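Local structure of cellulose binding domain-containing protein (Clostridium clariflavum, 4B96) at residues V42-K47 and W121-G126; K19-D24 and F115-D120; F59-D64 and A100-G105. The protein probably binds cellulose through this family 3b carbohydrate-binding module, the C-terminal part of a membrane protein belonging to a biomass-sensing system. All blocks are in the same frame, centred on the assembly; numbering follows the deposited sequence.

Contact 1: residues V42-K47 and W121-G126; sequences VRYYFK and WSFLQG. With CA (calcium ion), chain E.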
loop_
_atom_site.group_PDB
_atom_site.type_symbol
_atom_site.label_atom_id
_atom_site.label_comp_id
_atom_site.label_asym_id
_atom_site.label_seq_id
_atom_site.Cartn_x
_atom_site.Cartn_y
_atom_site.Cartn_z
ATOM N N VAL A 42 -3.012 -5.571 -12.535
ATOM C CA VAL A 42 -3.642 -5.718 -11.235
ATOM C C VAL A 42 -3.414 -7.160 -10.791
ATOM O O VAL A 42 -3.564 -8.087 -11.622
ATOM C CB VAL A 42 -5.158 -5.421 -11.336
ATOM C CG1 VAL A 42 -5.879 -5.537 -9.970
ATOM C CG2 VAL A 42 -5.385 -4.010 -11.905
ATOM N N ARG A 43 -3.049 -7.364 -9.502
ATOM C CA ARG A 43 -2.773 -8.723 -9.031
ATOM C C ARG A 43 -3.670 -9.153 -7.904
ATOM O O ARG A 43 -3.867 -8.386 -6.969
ATOM C CB ARG A 43 -1.318 -8.861 -8.563
ATOM C CG ARG A 43 -0.339 -8.773 -9.763
ATOM C CD ARG A 43 1.109 -8.831 -9.288
ATOM N NE ARG A 43 1.929 -8.584 -10.475
ATOM C CZ ARG A 43 3.252 -8.469 -10.483
ATOM N NH1 ARG A 43 3.935 -8.560 -9.366
ATOM N NH2 ARG A 43 3.887 -8.245 -11.626
ATOM N N TYR A 44 -4.172 -10.389 -7.995
ATOM C CA TYR A 44 -4.938 -11.040 -6.936
ATOM C C TYR A 44 -4.074 -12.213 -6.457
ATOM O O TYR A 44 -3.757 -13.133 -7.229
ATOM C CB TYR A 44 -6.266 -11.541 -7.492
ATOM C CG TYR A 44 -7.170 -12.122 -6.393
ATOM C CD1 TYR A 44 -6.952 -13.423 -5.897
ATOM C CD2 TYR A 44 -8.207 -11.349 -5.827
ATOM C CE1 TYR A 44 -7.767 -13.932 -4.857
ATOM C CE2 TYR A 44 -9.036 -11.832 -4.786
ATOM C CZ TYR A 44 -8.818 -13.133 -4.319
ATOM O OH TYR A 44 -9.570 -13.641 -3.285
ATOM N N TYR A 45 -3.653 -12.178 -5.209
ATOM C CA TYR A 45 -2.750 -13.205 -4.676
ATOM C C TYR A 45 -3.516 -14.325 -4.046
ATOM O O TYR A 45 -4.418 -14.081 -3.216
ATOM C CB TYR A 45 -1.876 -12.605 -3.601
ATOM C CG TYR A 45 -1.013 -11.529 -4.185
ATOM C CD1 TYR A 45 0.238 -11.849 -4.711
ATOM C CD2 TYR A 45 -1.443 -10.206 -4.194
ATOM C CE1 TYR A 45 1.019 -10.903 -5.272
ATOM C CE2 TYR A 45 -0.620 -9.195 -4.729
ATOM C CZ TYR A 45 0.579 -9.558 -5.275
ATOM O OH TYR A 45 1.400 -8.622 -5.839
ATOM N N PHE A 46 -3.144 -15.557 -4.397
ATOM C CA PHE A 46 -3.801 -16.720 -3.822
ATOM C C PHE A 46 -2.837 -17.894 -3.697
ATOM O O PHE A 46 -1.731 -17.912 -4.295
ATOM C CB PHE A 46 -5.053 -17.071 -4.625
ATOM C CG PHE A 46 -4.764 -17.568 -6.017
ATOM C CD1 PHE A 46 -4.475 -16.667 -7.075
ATOM C CD2 PHE A 46 -4.813 -18.950 -6.307
ATOM C CE1 PHE A 46 -4.226 -17.114 -8.386
ATOM C CE2 PHE A 46 -4.562 -19.404 -7.638
ATOM C CZ PHE A 46 -4.244 -18.508 -8.658
ATOM N N LYS A 47 -3.210 -18.838 -2.846
ATOM C CA LYS A 47 -2.365 -20.020 -2.642
ATOM C C LYS A 47 -3.156 -21.214 -3.175
ATOM O O LYS A 47 -4.228 -21.511 -2.672
ATOM C CB LYS A 47 -2.109 -20.201 -1.149
ATOM C CG LYS A 47 -1.124 -21.348 -0.822
ATOM C CD LYS A 47 -0.866 -21.376 0.709
ATOM C CE LYS A 47 0.252 -22.368 1.110
ATOM N NZ LYS A 47 -0.140 -23.744 0.793
ATOM N N TRP A 121 -3.938 -14.606 0.161
ATOM C CA TRP A 121 -3.636 -13.244 0.637
ATOM C C TRP A 121 -4.757 -12.232 0.243
ATOM O O TRP A 121 -5.143 -11.379 1.051
ATOM C CB TRP A 121 -2.284 -12.792 0.035
ATOM C CG TRP A 121 -1.768 -11.379 0.453
ATOM C CD1 TRP A 121 -1.872 -10.201 -0.277
ATOM C CD2 TRP A 121 -1.089 -11.042 1.659
ATOM N NE1 TRP A 121 -1.298 -9.158 0.437
ATOM C CE2 TRP A 121 -0.790 -9.652 1.609
ATOM C CE3 TRP A 121 -0.681 -11.789 2.775
ATOM C CZ2 TRP A 121 -0.077 -8.995 2.619
ATOM C CZ3 TRP A 121 0.020 -11.144 3.773
ATOM C CH2 TRP A 121 0.304 -9.751 3.698
ATOM N N SER A 122 -5.263 -12.303 -0.979
ATOM C CA SER A 122 -6.211 -11.254 -1.422
ATOM C C SER A 122 -7.659 -11.473 -0.967
ATOM O O SER A 122 -8.516 -10.663 -1.288
ATOM C CB SER A 122 -6.163 -11.101 -2.964
ATOM O OG SER A 122 -4.904 -10.551 -3.339
ATOM N N PHE A 123 -7.931 -12.588 -0.277
ATOM C CA PHE A 123 -9.304 -12.986 0.065
ATOM C C PHE A 123 -9.956 -11.997 1.048
ATOM O O PHE A 123 -9.393 -11.707 2.111
ATOM C CB PHE A 123 -9.295 -14.368 0.669
ATOM C CG PHE A 123 -10.660 -14.893 1.084
ATOM C CD1 PHE A 123 -11.758 -14.892 0.188
ATOM C CD2 PHE A 123 -10.833 -15.423 2.328
ATOM C CE1 PHE A 123 -12.992 -15.424 0.603
ATOM C CE2 PHE A 123 -12.047 -15.964 2.723
ATOM C CZ PHE A 123 -13.117 -15.938 1.871
ATOM N N LEU A 124 -11.146 -11.498 0.695
ATOM C CA LEU A 124 -11.802 -10.449 1.516
ATOM C C LEU A 124 -13.154 -10.946 2.004
ATOM O O LEU A 124 -14.037 -11.259 1.209
ATOM C CB LEU A 124 -11.924 -9.118 0.720
ATOM C CG LEU A 124 -12.678 -7.913 1.324
ATOM C CD1 LEU A 124 -12.216 -7.642 2.728
ATOM C CD2 LEU A 124 -12.512 -6.594 0.446
ATOM N N GLN A 125 -13.317 -11.040 3.314
ATOM C CA GLN A 125 -14.580 -11.476 3.922
ATOM C C GLN A 125 -15.172 -10.393 4.782
ATOM O O GLN A 125 -14.458 -9.507 5.225
ATOM C CB GLN A 125 -14.313 -12.601 4.909
ATOM C CG GLN A 125 -14.157 -13.882 4.302
ATOM C CD GLN A 125 -14.044 -14.931 5.365
ATOM O OE1 GLN A 125 -13.161 -14.849 6.231
ATOM N NE2 GLN A 125 -14.938 -15.911 5.326
ATOM N N GLY A 126 -16.452 -10.506 5.052
ATOM C CA GLY A 126 -17.124 -9.654 6.028
ATOM C C GLY A 126 -17.643 -8.351 5.461
ATOM O O GLY A 126 -18.096 -7.553 6.210
HETATM CA CA CA E . -6.071 -21.353 -1.398
HETATM O O HOH W 1 -7.213 -20.555 -3.314
HETATM O O HOH W 2 -6.936 -23.344 -2.611
HETATM O O HOH W 3 -4.865 -23.411 -0.363
#
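At the calcium-bearing end of the beta-sandwich of this family 3 carbohydrate-binding module, strand 40-47, the middle strand of one of the two five-stranded sheets of the chain, receives the loop that follows the metal-binding residues. Two hydrogen bonds hold the loop to the strand, both at Tyr45. The Tyr45 N-H points at Ser122 OG (2.8 Å, 160° at the hydrogen), and Tyr45 O accepts Ser122 N at 3.0 Å, with the donor lying in the carbonyl plane. Ser122 thus meets both polar backbone atoms of one strand residue, once through its hydroxyl and once through its amide; its OG also bonds to Lys135 O, so the buried hydroxyl has two partners. With OG anti to the carbonyl carbon, beside its own backbone N, the hydroxyl is directed at Tyr45 N, while CB, placed by the backbone, lies over the Tyr44 ring. There the methylene sits almost exactly above the phenol, 3.4 Å from Ser122 CB to the centroid of the Tyr44 ring and 8° off its normal, a CH-pi contact over the face. The Tyr44 side chain, with CG anti to its backbone N (chi1 -175°), runs on beneath the loop until OH lies 3.4 Å from Phe123 CA, at the edge of the Phe123 ring. Tyr45 and Trp121 lie side by side, joined at their roots by a 3.7 Å contact of Tyr45 CB with Trp121 CB, while Tyr45 OH bonds to Thr137 and Trp121 NE1 to Ile148 O. The strand finishes at the metal: Lys47 binds through its backbone, with Lys47 O 2.2 Å from the calcium.

Contact 2: residues K19-D24 and F115-D120; sequences KAIRWD and FNQEDD. With CA (calcium ion), chain E.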
loop_
_atom_site.group_PDB
_atom_site.type_symbol
_atom_site.label_atom_id
_atom_site.label_comp_id
_atom_site.label_asym_id
_atom_site.label_seq_id
_atom_site.Cartn_x
_atom_site.Cartn_y
_atom_site.Cartn_z
ATOM N N LYS A 19 -15.901 -23.037 -5.761
ATOM C CA LYS A 19 -15.432 -23.421 -7.095
ATOM C C LYS A 19 -14.882 -22.246 -7.884
ATOM O O LYS A 19 -14.136 -22.439 -8.858
ATOM C CB LYS A 19 -16.523 -24.129 -7.871
ATOM C CG LYS A 19 -16.758 -25.503 -7.279
ATOM C CD LYS A 19 -17.748 -26.346 -8.081
ATOM C CE LYS A 19 -18.070 -27.648 -7.364
ATOM N NZ LYS A 19 -18.865 -28.498 -8.313
ATOM N N ALA A 20 -15.207 -21.029 -7.456
ATOM C CA ALA A 20 -14.742 -19.867 -8.168
ATOM C C ALA A 20 -14.140 -18.883 -7.177
ATOM O O ALA A 20 -14.642 -18.714 -6.047
ATOM C CB ALA A 20 -15.886 -19.222 -8.985
ATOM N N ILE A 21 -13.061 -18.222 -7.583
ATOM C CA ILE A 21 -12.554 -17.113 -6.836
ATOM C C ILE A 21 -12.959 -15.845 -7.606
ATOM O O ILE A 21 -12.747 -15.777 -8.824
ATOM C CB ILE A 21 -11.011 -17.207 -6.706
ATOM C CG1 ILE A 21 -10.667 -18.290 -5.655
ATOM C CG2 ILE A 21 -10.424 -15.803 -6.258
ATOM C CD1 ILE A 21 -9.122 -18.586 -5.590
ATOM N N ARG A 22 -13.586 -14.871 -6.938
ATOM C CA ARG A 22 -13.973 -13.633 -7.653
ATOM C C ARG A 22 -12.970 -12.545 -7.393
ATOM O O ARG A 22 -12.746 -12.155 -6.230
ATOM C CB ARG A 22 -15.386 -13.195 -7.256
ATOM C CG ARG A 22 -16.397 -14.261 -7.682
ATOM C CD ARG A 22 -16.616 -14.212 -9.241
ATOM N NE ARG A 22 -17.132 -12.922 -9.713
ATOM C CZ ARG A 22 -18.415 -12.609 -9.724
ATOM N NH1 ARG A 22 -19.312 -13.494 -9.303
ATOM N NH2 ARG A 22 -18.805 -11.399 -10.130
ATOM N N TRP A 23 -12.302 -12.093 -8.443
ATOM C CA TRP A 23 -11.291 -11.052 -8.256
ATOM C C TRP A 23 -11.835 -9.633 -8.507
ATOM O O TRP A 23 -11.051 -8.673 -8.592
ATOM C CB TRP A 23 -10.101 -11.359 -9.140
ATOM C CG TRP A 23 -10.487 -11.798 -10.586
ATOM C CD1 TRP A 23 -10.584 -13.104 -11.085
ATOM C CD2 TRP A 23 -10.829 -10.925 -11.664
ATOM N NE1 TRP A 23 -10.927 -13.055 -12.431
ATOM C CE2 TRP A 23 -11.108 -11.734 -12.795
ATOM C CE3 TRP A 23 -10.924 -9.523 -11.784
ATOM C CZ2 TRP A 23 -11.478 -11.180 -14.030
ATOM C CZ3 TRP A 23 -11.281 -8.968 -13.003
ATOM C CH2 TRP A 23 -11.560 -9.808 -14.126
ATOM N N ASP A 24 -13.157 -9.492 -8.649
ATOM C CA ASP A 24 -13.764 -8.208 -9.099
ATOM C C ASP A 24 -13.164 -6.960 -8.451
ATOM O O ASP A 24 -13.100 -6.850 -7.181
ATOM C CB ASP A 24 -15.222 -8.124 -8.696
ATOM C CG ASP A 24 -16.069 -9.241 -9.318
ATOM O OD1 ASP A 24 -15.486 -10.235 -9.845
ATOM O OD2 ASP A 24 -17.303 -9.095 -9.250
ATOM N N PHE A 115 -11.532 -24.415 -4.659
ATOM C CA PHE A 115 -10.442 -23.746 -3.945
ATOM C C PHE A 115 -10.734 -23.722 -2.431
ATOM O O PHE A 115 -11.900 -23.804 -2.018
ATOM C CB PHE A 115 -10.346 -22.276 -4.367
ATOM C CG PHE A 115 -10.017 -22.081 -5.795
ATOM C CD1 PHE A 115 -8.717 -22.265 -6.257
ATOM C CD2 PHE A 115 -10.996 -21.632 -6.691
ATOM C CE1 PHE A 115 -8.386 -22.035 -7.622
ATOM C CE2 PHE A 115 -10.692 -21.409 -8.047
ATOM C CZ PHE A 115 -9.377 -21.607 -8.533
ATOM N N ASN A 116 -9.669 -23.562 -1.631
ATOM C CA ASN A 116 -9.782 -23.187 -0.235
ATOM C C ASN A 116 -9.236 -21.774 -0.147
ATOM O O ASN A 116 -8.016 -21.555 -0.306
ATOM C CB ASN A 116 -8.927 -24.142 0.628
ATOM C CG ASN A 116 -8.816 -23.670 2.098
ATOM O OD1 ASN A 116 -9.559 -22.786 2.545
ATOM N ND2 ASN A 116 -7.873 -24.249 2.843
ATOM N N GLN A 117 -10.105 -20.798 0.063
ATOM C CA GLN A 117 -9.720 -19.427 -0.006
ATOM C C GLN A 117 -9.093 -18.926 1.284
ATOM O O GLN A 117 -8.587 -17.791 1.333
ATOM C CB GLN A 117 -10.954 -18.581 -0.262
ATOM C CG GLN A 117 -11.690 -18.967 -1.538
ATOM C CD GLN A 117 -12.677 -17.859 -1.975
ATOM O OE1 GLN A 117 -12.263 -16.906 -2.592
ATOM N NE2 GLN A 117 -13.949 -18.002 -1.632
ATOM N N GLU A 118 -9.150 -19.752 2.308
ATOM C CA GLU A 118 -8.768 -19.286 3.654
ATOM C C GLU A 118 -7.332 -18.776 3.759
ATOM O O GLU A 118 -7.044 -17.912 4.572
ATOM C CB GLU A 118 -8.997 -20.364 4.702
ATOM C CG GLU A 118 -8.909 -19.775 6.136
ATOM C CD GLU A 118 -9.215 -20.799 7.230
ATOM O OE1 GLU A 118 -8.939 -22.023 7.023
ATOM O OE2 GLU A 118 -9.736 -20.358 8.296
ATOM N N ASP A 119 -6.433 -19.322 2.931
ATOM C CA ASP A 119 -5.030 -18.965 3.006
ATOM C C ASP A 119 -4.628 -18.077 1.832
ATOM O O ASP A 119 -3.425 -17.943 1.519
ATOM C CB ASP A 119 -4.215 -20.272 3.035
ATOM C CG ASP A 119 -4.573 -21.237 1.853
ATOM O OD1 ASP A 119 -5.310 -20.847 0.875
ATOM O OD2 ASP A 119 -4.089 -22.406 1.903
ATOM N N ASP A 120 -5.609 -17.450 1.167
ATOM C CA ASP A 120 -5.298 -16.614 0.009
ATOM C C ASP A 120 -5.100 -15.168 0.460
ATOM O O ASP A 120 -5.999 -14.546 1.098
ATOM C CB ASP A 120 -6.455 -16.647 -1.014
ATOM C CG ASP A 120 -6.655 -18.008 -1.641
ATOM O OD1 ASP A 120 -5.794 -18.910 -1.500
ATOM O OD2 ASP A 120 -7.696 -18.179 -2.325
HETATM CA CA CA E . -6.071 -21.353 -1.398
HETATM O O HOH W 2 -6.936 -23.344 -2.611
HETATM O O HOH W 3 -4.865 -23.411 -0.363
HETATM O O HOH W 1 -7.213 -20.555 -3.314
#
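Ile21 holds CG1 anti to its carbonyl carbon (chi1 -76°) and extends CD1 straight on from there (chi2 173°), while Phe115 keeps CG beside its own backbone N (chi1 -63°); together these torsions make the two side chains cross at about a right angle. CD1 of Ile21 comes to rest over the middle of the benzene face, 3.7 Å from the Phe115 centroid, a CH-pi contact. One bond back, Ile21 CG1 touches Phe115 CD2 at 3.5 Å near the ring margin. Two polar residues flank the same aliphatic chain. Gln117 slides past it in the opposite direction, its OE1 3.7 Å from Ile21 CG1 and its NE2 bonded to Ser15 O and Gln13 O. Asp120 meets it tip to tip, with OD2 3.6 Å from Ile21 CD1. That carboxylate is buried against a methyl group, yet its charge is probably well compensated: Asp120 OD1 binds the calcium at 2.5 Å, and OD2 accepts from water 1, itself a metal ligand. Asp119 places its carboxylate in the crowded position between backbone N and carbonyl carbon, which brings Asp119 OD1 to 2.5 Å from the ion while Asp119 OD2 accepts a hydrogen bond from water 3. Asn116 contributes its backbone O at 2.2 Å from the calcium, and its side-chain OD1 accepts from Glu118 N, an Asx turn that bends the chain around the ion. With Lys47 O and three waters the shell reaches seven oxygens, the calcium site of the family 3 module, at one end of strand 40-47, here backed by an isoleucine-phenylalanine pair.

Contact 3: residues F59-D64 and A100-G105; sequences FYSLGD and AAWVFG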
loop_
_atom_site.group_PDB
_atom_site.type_symbol
_atom_site.label_atom_id
_atom_site.label_comp_id
_atom_site.label_asym_id
_atom_site.label_seq_id
_atom_site.Cartn_x
_atom_site.Cartn_y
_atom_site.Cartn_z
ATOM N N PHE A 59 -17.601 -8.591 -16.720
ATOM C CA PHE A 59 -18.027 -7.209 -16.935
ATOM C C PHE A 59 -16.783 -6.364 -17.030
ATOM O O PHE A 59 -15.880 -6.483 -16.183
ATOM C CB PHE A 59 -18.926 -6.709 -15.771
ATOM C CG PHE A 59 -19.510 -5.351 -16.029
ATOM C CD1 PHE A 59 -20.542 -5.183 -16.940
ATOM C CD2 PHE A 59 -19.003 -4.231 -15.389
ATOM C CE1 PHE A 59 -21.073 -3.925 -17.222
ATOM C CE2 PHE A 59 -19.534 -2.945 -15.665
ATOM C CZ PHE A 59 -20.564 -2.797 -16.580
ATOM N N TYR A 60 -16.726 -5.494 -18.042
ATOM C CA TYR A 60 -15.614 -4.536 -18.160
ATOM C C TYR A 60 -16.263 -3.207 -18.613
ATOM O O TYR A 60 -16.757 -3.118 -19.722
ATOM C CB TYR A 60 -14.577 -5.011 -19.209
ATOM C CG TYR A 60 -13.428 -4.048 -19.478
ATOM C CD1 TYR A 60 -12.937 -3.218 -18.447
ATOM C CD2 TYR A 60 -12.862 -3.940 -20.767
ATOM C CE1 TYR A 60 -11.877 -2.357 -18.648
ATOM C CE2 TYR A 60 -11.791 -3.063 -20.988
ATOM C CZ TYR A 60 -11.312 -2.265 -19.930
ATOM O OH TYR A 60 -10.264 -1.394 -20.140
ATOM N N SER A 61 -16.293 -2.201 -17.761
ATOM C CA SER A 61 -17.050 -1.013 -18.116
ATOM C C SER A 61 -16.431 -0.188 -19.262
ATOM O O SER A 61 -17.075 0.698 -19.781
ATOM C CB SER A 61 -17.261 -0.131 -16.880
ATOM O OG SER A 61 -15.994 0.309 -16.370
ATOM N N LEU A 62 -15.193 -0.491 -19.675
ATOM C CA LEU A 62 -14.538 0.342 -20.671
ATOM C C LEU A 62 -14.224 -0.381 -21.971
ATOM O O LEU A 62 -13.519 0.137 -22.835
ATOM C CB LEU A 62 -13.242 0.908 -20.076
ATOM C CG LEU A 62 -13.473 1.770 -18.827
ATOM C CD1 LEU A 62 -12.116 2.089 -18.269
ATOM C CD2 LEU A 62 -14.234 3.048 -19.136
ATOM N N GLY A 63 -14.695 -1.593 -22.137
ATOM C CA GLY A 63 -14.453 -2.210 -23.419
ATOM C C GLY A 63 -15.036 -3.592 -23.446
ATOM O O GLY A 63 -16.016 -3.886 -22.757
ATOM N N ASP A 64 -14.416 -4.436 -24.245
ATOM C CA ASP A 64 -14.979 -5.723 -24.550
ATOM C C ASP A 64 -14.404 -6.745 -23.599
ATOM O O ASP A 64 -13.162 -6.856 -23.462
ATOM C CB ASP A 64 -14.710 -6.094 -26.007
ATOM C CG ASP A 64 -15.350 -7.415 -26.374
ATOM O OD1 ASP A 64 -16.604 -7.474 -26.439
ATOM O OD2 ASP A 64 -14.602 -8.405 -26.534
ATOM N N ALA A 100 -14.112 5.683 -13.083
ATOM C CA ALA A 100 -13.564 4.422 -12.567
ATOM C C ALA A 100 -13.708 3.342 -13.631
ATOM O O ALA A 100 -14.597 3.447 -14.475
ATOM C CB ALA A 100 -14.285 4.012 -11.298
ATOM N N ALA A 101 -12.828 2.332 -13.618
ATOM C CA ALA A 101 -12.978 1.176 -14.511
ATOM C C ALA A 101 -13.554 0.069 -13.617
ATOM O O ALA A 101 -12.958 -0.247 -12.557
ATOM C CB ALA A 101 -11.601 0.721 -15.025
ATOM N N TRP A 102 -14.677 -0.539 -14.028
ATOM C CA TRP A 102 -15.217 -1.685 -13.266
ATOM C C TRP A 102 -14.828 -2.939 -14.008
ATOM O O TRP A 102 -15.082 -3.042 -15.203
ATOM C CB TRP A 102 -16.772 -1.616 -13.152
ATOM C CG TRP A 102 -17.271 -0.381 -12.366
ATOM C CD1 TRP A 102 -17.132 0.911 -12.737
ATOM C CD2 TRP A 102 -17.938 -0.351 -11.084
ATOM N NE1 TRP A 102 -17.686 1.747 -11.807
ATOM C CE2 TRP A 102 -18.191 1.003 -10.778
ATOM C CE3 TRP A 102 -18.365 -1.341 -10.173
ATOM C CZ2 TRP A 102 -18.843 1.417 -9.560
ATOM C CZ3 TRP A 102 -19.034 -0.927 -8.957
ATOM C CH2 TRP A 102 -19.246 0.436 -8.671
ATOM N N VAL A 103 -14.224 -3.901 -13.307
ATOM C CA VAL A 103 -13.784 -5.112 -13.955
ATOM C C VAL A 103 -14.144 -6.328 -13.114
ATOM O O VAL A 103 -13.576 -6.494 -12.026
ATOM C CB VAL A 103 -12.241 -5.106 -14.220
ATOM C CG1 VAL A 103 -11.917 -6.130 -15.321
ATOM C CG2 VAL A 103 -11.739 -3.697 -14.639
ATOM N N PHE A 104 -15.140 -7.123 -13.547
ATOM C CA PHE A 104 -15.602 -8.258 -12.733
ATOM C C PHE A 104 -15.260 -9.569 -13.437
ATOM O O PHE A 104 -15.332 -9.664 -14.654
ATOM C CB PHE A 104 -17.130 -8.317 -12.566
ATOM C CG PHE A 104 -17.726 -7.077 -11.977
ATOM C CD1 PHE A 104 -16.929 -6.051 -11.509
ATOM C CD2 PHE A 104 -19.091 -6.938 -11.895
ATOM C CE1 PHE A 104 -17.503 -4.888 -10.966
ATOM C CE2 PHE A 104 -19.645 -5.772 -11.363
ATOM C CZ PHE A 104 -18.849 -4.755 -10.929
ATOM N N GLY A 105 -14.906 -10.587 -12.670
ATOM C CA GLY A 105 -14.719 -11.897 -13.282
ATOM C C GLY A 105 -14.264 -12.894 -12.252
ATOM O O GLY A 105 -14.257 -12.608 -11.054
HETATM O O HOH W 4 -16.369 2.907 -16.379
#
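From CB to the far rim of its ring, Phe59 traces the exposed face of an antiparallel strand pair. Its CB touches Phe104 CD2 at 3.9 Å; farther out, Phe59 CD2 lies over the centre of the Phe104 ring, although the two rings meet obliquely, with planes 44° apart. Phe59 CE2 then reaches Trp102 CB at 4.0 Å, a carbon that lies in the plane of the Phe59 ring at its edge. With CG anti to the backbone N, Phe59 therefore lies alongside Trp102 and points the same way. Beneath, the backbones of strands 53-60 and 100-109 pair in register. Phe59 and Phe104 form a hydrogen-bonded pair whose two bonds differ: Phe104 N to Phe59 O is 2.8 Å and in the carbonyl plane, whereas Phe59 N to Phe104 O is 3.3 Å with the donor above that plane. Tyr60 and Val103, the non-hydrogen-bonded pair that follows, send their side chains to the opposite, buried face. Then the first strand leaves in a type I turn, Tyr60 to Gly63, and a side chain takes over from the backbone. Ser61 N still bonds to Trp102 O, but Trp102 N gives its hydrogen to Ser61 OG at 2.8 Å, along an almost straight line (178°). The same hydroxyl bonds to water 4 at 2.6 Å, and this water donates to Ala100 O at 2.7 Å. Chemically, then, the ladder is prolonged beyond the last strand pair by a serine hydroxyl and one water, so sheet-like bonding persists along 100-105 although its partner has already turned away.

Overall arrangement
Contacts 1 and 2 are both buried and share the calcium, its three waters and a probable hydrogen bond from Lys47 N to Asp120 OD1; Ile21 CG2 also packs on the Tyr44 ring, so residues from both sheets meet here. Contact 3, only partly buried, lies about 19 Å from contact 1 and 20 Å from contact 2, between centres. It is nevertheless tied to contact 2, since strands 20-29 and 100-109 are neighbours in one sheet and Asp24 OD1 probably accepts from Gly105 N. The chemistry follows position: loop-to-strand bonding in contact 1, metal ligation backed by apolar packing in contact 2, strand pairing with Phe59, Trp102 and Phe104 on the more exposed face in contact 3.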